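Local coordinates for protein Two-component system sensor histidine kinase (Bacteroides thetaiotaomicron, PDB 3OTT) that probably senses saccharides through this extracellular beta-propeller and beta-sandwich portion and is predicted to relay the signal by histidine autophosphorylation and DNA binding, at residues 344-349 with 358-363; 367-372 with 401-406. One frame throughout, in Å; residues are numbered along the deposited sequence.

Contact 1 of 2, residues 344-349 with 358-363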
ATOM      1  N   GLY B 344      12.277   4.727  11.122  1.00 15.66           N
ATOM      2  CA  GLY B 344      12.567   3.351  11.559  1.00 15.89           C
ATOM      3  C   GLY B 344      13.560   2.569  10.691  1.00 16.66           C
ATOM      4  O   GLY B 344      14.231   3.122   9.797  1.00 17.46           O
ATOM      5  N   LEU B 345      13.652   1.268  10.927  1.00 16.28           N
ATOM      6  CA  LEU B 345      14.754   0.486  10.386  1.00 15.40           C
ATOM      7  C   LEU B 345      14.245  -0.815   9.771  1.00 14.78           C
ATOM      8  O   LEU B 345      13.574  -1.607  10.432  1.00 14.47           O
ATOM      9  CB  LEU B 345      15.764   0.184  11.517  1.00 14.66           C
ATOM     10  CG  LEU B 345      16.992  -0.702  11.275  1.00 16.87           C
ATOM     11  CD1 LEU B 345      18.036  -0.093  10.349  1.00 13.38           C
ATOM     12  CD2 LEU B 345      17.678  -1.129  12.625  1.00 16.48           C
ATOM     13  N   ILE B 346      14.645  -1.066   8.539  1.00 14.00           N
ATOM     14  CA  ILE B 346      14.141  -2.193   7.806  1.00 15.63           C
ATOM     15  C   ILE B 346      15.259  -3.222   7.590  1.00 17.28           C
ATOM     16  O   ILE B 346      16.323  -2.859   7.044  1.00 15.08           O
ATOM     17  CB  ILE B 346      13.545  -1.758   6.475  1.00 16.00           C
ATOM     18  CG1 ILE B 346      12.530  -0.622   6.680  1.00 16.12           C
ATOM     19  CG2 ILE B 346      12.892  -2.955   5.726  1.00 17.97           C
ATOM     20  CD1 ILE B 346      12.137   0.061   5.370  1.00 16.91           C
ATOM     21  N   ARG B 347      14.994  -4.466   8.042  1.00 17.05           N
ATOM     22  CA  ARG B 347      15.825  -5.624   7.754  1.00 19.15           C
ATOM     23  C   ARG B 347      15.240  -6.485   6.633  1.00 20.12           C
ATOM     24  O   ARG B 347      14.059  -6.846   6.674  1.00 19.76           O
ATOM     25  CB  ARG B 347      15.883  -6.563   8.955  1.00 19.94           C
ATOM     26  CG  ARG B 347      17.072  -7.463   8.985  1.00 18.68           C
ATOM     27  CD  ARG B 347      16.863  -8.485  10.065  1.00 20.67           C
ATOM     28  NE  ARG B 347      16.100  -9.609   9.542  1.00 20.96           N
ATOM     29  CZ  ARG B 347      15.971 -10.784  10.153  1.00 21.64           C
ATOM     30  NH1 ARG B 347      16.550 -10.989  11.325  1.00 17.90           N
ATOM     31  NH2 ARG B 347      15.290 -11.764   9.562  1.00 18.83           N
ATOM     32  N   PHE B 348      16.081  -6.869   5.678  1.00 19.71           N
ATOM     33  CA  PHE B 348      15.593  -7.634   4.542  1.00 21.23           C
ATOM     34  C   PHE B 348      16.774  -8.334   3.875  1.00 22.31           C
ATOM     35  O   PHE B 348      17.920  -7.966   4.134  1.00 23.32           O
ATOM     36  CB  PHE B 348      14.783  -6.713   3.574  1.00 20.34           C
ATOM     37  CG  PHE B 348      15.593  -5.641   2.909  1.00 20.00           C
ATOM     38  CD1 PHE B 348      15.948  -4.471   3.602  1.00 18.05           C
ATOM     39  CD2 PHE B 348      15.988  -5.779   1.570  1.00 18.67           C
ATOM     40  CE1 PHE B 348      16.720  -3.436   2.952  1.00 18.71           C
ATOM     41  CE2 PHE B 348      16.750  -4.772   0.927  1.00 17.86           C
ATOM     42  CZ  PHE B 348      17.144  -3.594   1.641  1.00 15.41           C
ATOM     43  N   THR B 349      16.536  -9.345   3.064  1.00 24.15           N
ATOM     44  CA  THR B 349      17.631 -10.126   2.503  1.00 26.66           C
ATOM     45  C   THR B 349      17.871  -9.978   0.992  1.00 28.89           C
ATOM     46  O   THR B 349      18.962 -10.284   0.487  1.00 29.55           O
ATOM     47  CB  THR B 349      17.449 -11.621   2.769  1.00 27.89           C
ATOM     48  OG1 THR B 349      16.234 -12.046   2.135  1.00 28.29           O
ATOM     49  CG2 THR B 349      17.388 -11.902   4.291  1.00 26.88           C
ATOM     50  N   ALA B 358      10.798  -8.781   4.733  1.00 30.48           N
ATOM     51  CA  ALA B 358      11.262  -7.552   5.373  1.00 26.84           C
ATOM     52  C   ALA B 358      10.718  -7.510   6.782  1.00 25.17           C
ATOM     53  O   ALA B 358       9.587  -7.912   7.042  1.00 24.32           O
ATOM     54  CB  ALA B 358      10.779  -6.363   4.594  1.00 25.77           C
ATOM     55  N   ILE B 359      11.528  -7.031   7.700  1.00 23.06           N
ATOM     56  CA  ILE B 359      11.008  -6.683   9.015  1.00 22.21           C
ATOM     57  C   ILE B 359      11.282  -5.196   9.267  1.00 21.02           C
ATOM     58  O   ILE B 359      12.404  -4.716   9.070  1.00 20.43           O
ATOM     59  CB  ILE B 359      11.665  -7.535  10.095  1.00 22.02           C
ATOM     60  CG1 ILE B 359      11.355  -9.005   9.839  1.00 23.55           C
ATOM     61  CG2 ILE B 359      11.191  -7.143  11.488  1.00 20.60           C
ATOM     62  CD1 ILE B 359      12.226  -9.907  10.696  1.00 23.81           C
ATOM     63  N   TRP B 360      10.269  -4.476   9.736  1.00 20.00           N
ATOM     64  CA  TRP B 360      10.377  -3.051   9.829  1.00 18.78           C
ATOM     65  C   TRP B 360      10.186  -2.675  11.289  1.00 18.74           C
ATOM     66  O   TRP B 360       9.048  -2.789  11.803  1.00 17.80           O
ATOM     67  CB  TRP B 360       9.312  -2.374   8.971  1.00 19.35           C
ATOM     68  CG  TRP B 360       9.546  -0.885   8.771  1.00 17.04           C
ATOM     69  CD1 TRP B 360      10.259  -0.035   9.577  1.00 12.67           C
ATOM     70  CD2 TRP B 360       9.062  -0.102   7.675  1.00 15.86           C
ATOM     71  NE1 TRP B 360      10.256   1.230   9.038  1.00 13.45           N
ATOM     72  CE2 TRP B 360       9.537   1.210   7.861  1.00 13.21           C
ATOM     73  CE3 TRP B 360       8.273  -0.400   6.530  1.00 19.80           C
ATOM     74  CZ2 TRP B 360       9.245   2.238   6.968  1.00 16.21           C
ATOM     75  CZ3 TRP B 360       7.976   0.617   5.637  1.00 17.05           C
ATOM     76  CH2 TRP B 360       8.466   1.928   5.854  1.00 19.67           C
ATOM     77  N   TYR B 361      11.300  -2.260  11.926  1.00 16.71           N
ATOM     78  CA  TYR B 361      11.350  -1.905  13.351  1.00 17.45           C
ATOM     79  C   TYR B 361      11.012  -0.431  13.514  1.00 18.24           C
ATOM     80  O   TYR B 361      11.632   0.452  12.848  1.00 15.59           O
ATOM     81  CB  TYR B 361      12.734  -2.153  13.940  1.00 16.28           C
ATOM     82  CG  TYR B 361      13.070  -3.600  14.007  1.00 18.06           C
ATOM     83  CD1 TYR B 361      13.669  -4.261  12.897  1.00 17.55           C
ATOM     84  CD2 TYR B 361      12.773  -4.355  15.150  1.00 17.14           C
ATOM     85  CE1 TYR B 361      13.944  -5.652  12.930  1.00 16.38           C
ATOM     86  CE2 TYR B 361      13.070  -5.767  15.199  1.00 15.88           C
ATOM     87  CZ  TYR B 361      13.644  -6.385  14.059  1.00 16.31           C
ATOM     88  OH  TYR B 361      13.924  -7.720  14.046  1.00 20.32           O
ATOM     89  N   ARG B 362       9.980  -0.158  14.312  1.00 19.54           N
ATOM     90  CA  ARG B 362       9.704   1.243  14.633  1.00 22.13           C
ATOM     91  C   ARG B 362       9.001   1.440  15.906  1.00 22.67           C
ATOM     92  O   ARG B 362       8.479   0.468  16.487  1.00 22.91           O
ATOM     93  CB  ARG B 362       8.973   1.990  13.546  1.00 21.42           C
ATOM     94  CG  ARG B 362       7.690   1.515  13.274  1.00 28.76           C
ATOM     95  CD  ARG B 362       7.779   0.867  11.924  1.00 37.54           C
ATOM     96  NE  ARG B 362       7.146   1.611  10.838  1.00 41.94           N
ATOM     97  CZ  ARG B 362       6.187   1.062  10.092  1.00 47.17           C
ATOM     98  NH1 ARG B 362       5.794  -0.186  10.362  1.00 49.70           N
ATOM     99  NH2 ARG B 362       5.628   1.727   9.092  1.00 46.60           N
ATOM    100  N   MET B 363       9.014   2.689  16.341  1.00 21.92           N
ATOM    101  CA  MET B 363       8.347   3.047  17.537  1.00 24.52           C
ATOM    102  C   MET B 363       6.863   2.895  17.298  1.00 26.14           C
ATOM    103  O   MET B 363       6.318   3.419  16.334  1.00 27.67           O
ATOM    104  CB  MET B 363       8.744   4.477  17.974  1.00 24.65           C
ATOM    105  CG  MET B 363       7.751   5.172  18.891  1.00 29.36           C
ATOM    106  SD  MET B 363       7.867   4.680  20.616  1.00 37.93           S
ATOM    107  CE  MET B 363       6.880   3.193  20.756  1.00 42.71           C
TER

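Contact 2 of 2, residues 367-372 with 401-406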
ATOM      1  N   THR B 367       4.936  -5.523  17.274  1.00 33.40           N
ATOM      2  CA  THR B 367       5.688  -6.763  17.253  1.00 32.30           C
ATOM      3  C   THR B 367       7.161  -6.510  17.243  1.00 28.95           C
ATOM      4  O   THR B 367       7.896  -7.288  17.819  1.00 27.74           O
ATOM      5  CB  THR B 367       5.381  -7.577  15.988  1.00 32.89           C
ATOM      6  OG1 THR B 367       3.985  -7.534  15.781  1.00 35.13           O
ATOM      7  CG2 THR B 367       5.823  -9.033  16.145  1.00 34.10           C
ATOM      8  N   TYR B 368       7.562  -5.440  16.550  1.00 25.99           N
ATOM      9  CA  TYR B 368       8.952  -5.074  16.344  1.00 24.39           C
ATOM     10  C   TYR B 368       9.238  -3.623  16.758  1.00 24.29           C
ATOM     11  O   TYR B 368       9.516  -2.761  15.908  1.00 23.49           O
ATOM     12  CB  TYR B 368       9.387  -5.343  14.901  1.00 24.39           C
ATOM     13  CG  TYR B 368       9.191  -6.779  14.448  1.00 25.49           C
ATOM     14  CD1 TYR B 368       9.971  -7.800  14.975  1.00 27.39           C
ATOM     15  CD2 TYR B 368       8.198  -7.120  13.521  1.00 26.78           C
ATOM     16  CE1 TYR B 368       9.774  -9.148  14.592  1.00 27.61           C
ATOM     17  CE2 TYR B 368       8.002  -8.468  13.136  1.00 30.03           C
ATOM     18  CZ  TYR B 368       8.816  -9.457  13.670  1.00 29.21           C
ATOM     19  OH  TYR B 368       8.658 -10.782  13.312  1.00 35.80           O
ATOM     20  N   PRO B 369       9.198  -3.345  18.074  1.00 24.15           N
ATOM     21  CA  PRO B 369       9.355  -1.948  18.484  1.00 23.31           C
ATOM     22  C   PRO B 369      10.789  -1.448  18.452  1.00 22.73           C
ATOM     23  O   PRO B 369      11.718  -2.237  18.450  1.00 23.56           O
ATOM     24  CB  PRO B 369       8.760  -1.924  19.916  1.00 23.58           C
ATOM     25  CG  PRO B 369       8.932  -3.365  20.435  1.00 23.37           C
ATOM     26  CD  PRO B 369       9.093  -4.273  19.228  1.00 24.38           C
ATOM     27  N   LEU B 370      10.950  -0.134  18.349  1.00 22.30           N
ATOM     28  CA  LEU B 370      12.216   0.535  18.560  1.00 22.31           C
ATOM     29  C   LEU B 370      12.036   1.649  19.567  1.00 22.54           C
ATOM     30  O   LEU B 370      10.965   2.248  19.622  1.00 24.24           O
ATOM     31  CB  LEU B 370      12.712   1.163  17.287  1.00 21.19           C
ATOM     32  CG  LEU B 370      13.768   0.436  16.482  1.00 21.90           C
ATOM     33  CD1 LEU B 370      14.383   1.404  15.446  1.00 18.00           C
ATOM     34  CD2 LEU B 370      14.794  -0.137  17.377  1.00 18.79           C
ATOM     35  N   SER B 371      13.068   1.929  20.346  1.00 21.81           N
ATOM     36  CA  SER B 371      13.035   3.025  21.310  1.00 23.28           C
ATOM     37  C   SER B 371      12.707   4.379  20.635  1.00 22.47           C
ATOM     38  O   SER B 371      12.140   5.224  21.304  1.00 24.49           O
ATOM     39  CB  SER B 371      14.358   3.150  22.118  1.00 21.82           C
ATOM     40  OG  SER B 371      15.482   3.184  21.207  1.00 23.26           O
ATOM     41  N   HIS B 372      13.038   4.547  19.339  1.00 20.90           N
ATOM     42  CA  HIS B 372      12.896   5.819  18.569  1.00 18.50           C
ATOM     43  C   HIS B 372      13.011   5.499  17.092  1.00 18.61           C
ATOM     44  O   HIS B 372      13.796   4.626  16.700  1.00 16.84           O
ATOM     45  CB  HIS B 372      14.007   6.834  18.899  1.00 17.35           C
ATOM     46  CG  HIS B 372      13.623   8.269  18.696  1.00 17.25           C
ATOM     47  ND1 HIS B 372      13.536   8.867  17.453  1.00 17.14           N
ATOM     48  CD2 HIS B 372      13.303   9.233  19.585  1.00 20.13           C
ATOM     49  CE1 HIS B 372      13.159  10.127  17.585  1.00 15.72           C
ATOM     50  NE2 HIS B 372      13.011  10.379  18.866  1.00 18.88           N
ATOM     51  N   THR B 401      16.132 -13.637  18.889  1.00 29.00           N
ATOM     52  CA  THR B 401      14.753 -13.201  19.213  1.00 28.03           C
ATOM     53  C   THR B 401      14.209 -12.178  18.192  1.00 27.66           C
ATOM     54  O   THR B 401      12.996 -11.857  18.175  1.00 28.15           O
ATOM     55  CB  THR B 401      14.672 -12.561  20.612  1.00 28.00           C
ATOM     56  OG1 THR B 401      15.376 -11.309  20.621  1.00 24.94           O
ATOM     57  CG2 THR B 401      15.232 -13.514  21.715  1.00 28.52           C
ATOM     58  N   ARG B 402      15.106 -11.627  17.395  1.00 25.52           N
ATOM     59  CA  ARG B 402      14.712 -10.689  16.354  1.00 25.66           C
ATOM     60  C   ARG B 402      14.226  -9.388  16.985  1.00 24.54           C
ATOM     61  O   ARG B 402      13.355  -8.743  16.474  1.00 24.63           O
ATOM     62  CB  ARG B 402      13.707 -11.340  15.388  1.00 25.58           C
ATOM     63  CG  ARG B 402      14.368 -12.422  14.453  1.00 30.55           C
ATOM     64  CD  ARG B 402      13.392 -13.224  13.535  1.00 39.23           C
ATOM     65  NE  ARG B 402      12.286 -13.830  14.297  1.00 46.87           N
ATOM     66  CZ  ARG B 402      10.978 -13.630  14.076  1.00 50.19           C
ATOM     67  NH1 ARG B 402      10.556 -12.872  13.065  1.00 51.44           N
ATOM     68  NH2 ARG B 402      10.073 -14.222  14.855  1.00 51.35           N
ATOM     69  N   GLN B 403      14.804  -9.056  18.136  1.00 23.95           N
ATOM     70  CA  GLN B 403      14.433  -7.883  18.904  1.00 23.61           C
ATOM     71  C   GLN B 403      15.701  -7.091  19.259  1.00 22.76           C
ATOM     72  O   GLN B 403      16.807  -7.690  19.430  1.00 23.17           O
ATOM     73  CB  GLN B 403      13.630  -8.240  20.178  1.00 23.72           C
ATOM     74  CG  GLN B 403      12.261  -8.938  19.965  1.00 25.37           C
ATOM     75  CD  GLN B 403      11.237  -8.085  19.191  1.00 28.55           C
ATOM     76  OE1 GLN B 403      11.231  -6.850  19.263  1.00 31.59           O
ATOM     77  NE2 GLN B 403      10.390  -8.735  18.447  1.00 24.34           N
ATOM     78  N   PHE B 404      15.554  -5.764  19.324  1.00 20.23           N
ATOM     79  CA  PHE B 404      16.603  -4.885  19.912  1.00 20.10           C
ATOM     80  C   PHE B 404      16.580  -4.830  21.424  1.00 20.62           C
ATOM     81  O   PHE B 404      15.525  -4.958  22.037  1.00 22.50           O
ATOM     82  CB  PHE B 404      16.548  -3.457  19.323  1.00 18.07           C
ATOM     83  CG  PHE B 404      17.024  -3.429  17.906  1.00 16.99           C
ATOM     84  CD1 PHE B 404      18.405  -3.344  17.618  1.00 16.06           C
ATOM     85  CD2 PHE B 404      16.144  -3.639  16.883  1.00 11.31           C
ATOM     86  CE1 PHE B 404      18.837  -3.397  16.333  1.00 13.64           C
ATOM     87  CE2 PHE B 404      16.582  -3.703  15.579  1.00 11.10           C
ATOM     88  CZ  PHE B 404      17.909  -3.587  15.300  1.00 12.25           C
ATOM     89  N   ILE B 405      17.765  -4.674  22.009  1.00 20.01           N
ATOM     90  CA  ILE B 405      17.941  -4.493  23.451  1.00 19.99           C
ATOM     91  C   ILE B 405      18.423  -3.058  23.608  1.00 18.67           C
ATOM     92  O   ILE B 405      19.421  -2.670  22.994  1.00 17.95           O
ATOM     93  CB  ILE B 405      19.033  -5.439  24.040  1.00 20.51           C
ATOM     94  CG1 ILE B 405      18.528  -6.861  24.150  1.00 25.67           C
ATOM     95  CG2 ILE B 405      19.493  -4.972  25.448  1.00 19.14           C
ATOM     96  CD1 ILE B 405      18.876  -7.704  23.014  1.00 31.03           C
ATOM     97  N   HIS B 406      17.728  -2.298  24.448  1.00 18.71           N
ATOM     98  CA  HIS B 406      17.952  -0.895  24.629  1.00 18.53           C
ATOM     99  C   HIS B 406      18.835  -0.711  25.860  1.00 18.83           C
ATOM    100  O   HIS B 406      18.724  -1.499  26.825  1.00 17.91           O
ATOM    101  CB  HIS B 406      16.593  -0.239  24.860  1.00 20.01           C
ATOM    102  CG  HIS B 406      16.667   1.236  25.135  1.00 20.71           C
ATOM    103  ND1 HIS B 406      16.603   1.755  26.407  1.00 23.39           N
ATOM    104  CD2 HIS B 406      16.799   2.296  24.304  1.00 18.30           C
ATOM    105  CE1 HIS B 406      16.681   3.080  26.352  1.00 21.37           C
ATOM    106  NE2 HIS B 406      16.788   3.432  25.087  1.00 20.36           N
TER
HETATM  107  O   HOH W   1      12.934  -4.832  19.001  1.00  6.29           O

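Contact 1 of 2, residues 344-349 with 358-363
Ile346 lays its CG1 over the indole of Trp360, 3.5 Å from the centroid of the five-membered ring and only 3° off the ring normal, a CH-pi contact. Its CD1 continues over the shared CD2-CE2 bond, while CG2 leans on CB of Ala358 at 4.2 Å. The Trp360 side chain has the Arg362 guanidinium over its opposite face, CZ 3.9 Å above the ring plane, with NH2 salt-bridged to Asp322; the indole NE1 bonds to the carbonyl of Asn343. On the other side of the sheet, Ile359 and Arg347 run side by side, and CD1 of Ile359 lies over one face of the guanidinium, 3.8 Å from NH2 of Arg347. Between these layers two hydrogen-bonded antiparallel pairs close the ladder: Leu345 with Tyr361, where Tyr361 N reaches Leu345 O at 2.8 Å, and Arg347 with Ile359, where Ile359 N meets Arg347 O at 2.7 Å. This hairpin forms the outer half of a four-stranded propeller blade, with strand 359-361 at its edge. Strand 337-341 continues the sheet beyond 344-348, helix 315-318 packs against Phe348, Ala358 and Trp360, and Leu345 reaches strand 375-380 of the following blade.

Contact 2 of 2, residues 367-372 with 401-406
The junction between two consecutive propeller blades is bridged here, where the linker residues Thr367 to Ser371 run beside the outer strand that begins at Gln403. Gln403 is the central polar link: its NE2 donates to Thr367 O at 3.0 Å, in the plane of that carbonyl. A bend at chi2 (-62°) turns CD toward the linker, and with it the amide, its plane nearly parallel to that of the Tyr368 ring (5° apart), and NE2 lies 3.6 Å from CD1 of that ring. The other end of the amide, OE1, takes a bond from a water at 2.7 Å; the same water donates to Pro369 O and accepts from Phe404 N. Replacing Gln403 by an alanine would probably leave Thr367 O without this donor and the water without one of its three partners, letting the linker move more freely. Tyr368 OH and Arg402 NH1 approach to 2.8 Å, but the bond is weak, bent to 120° at the hydrogen. Farther along, CD2 of Leu370 packs on CD2 of Phe404 at 3.8 Å, and CB of Ser371 rests 3.4 Å from CD2 of His406, while Ser371 OG bonds to Gly392 O. Arg402 and Gln403 together face Asp398 in a G1 beta bulge. At this surface seam one direct amide bond and a water serving both Pro369 O and Phe404 N couple linker to strand, and the Tyr368-Arg402 bond adds little.

From the N terminus, contact 1 comes first: residues 344-349 and 358-363 close a short hairpin whose connection holds neither helix nor strand. After three more residues the chain enters 367-372, opening contact 2, and runs through strands 375-380, 386-390 and 393-398 before 401-406 closes that longer loop. The two contacts are therefore in series, neither nested nor crossed, with centres about 10 Å apart. They meet chiefly at Tyr361, whose OH lies 2.7 Å from Arg402 O, a probable hydrogen bond, and whose ring meets those of Tyr368 and Phe404 edge-to-face; Arg362 N also probably bonds to Tyr368 O. Together they tie the outer edge of one blade, through its linker, to the outer strand of the next.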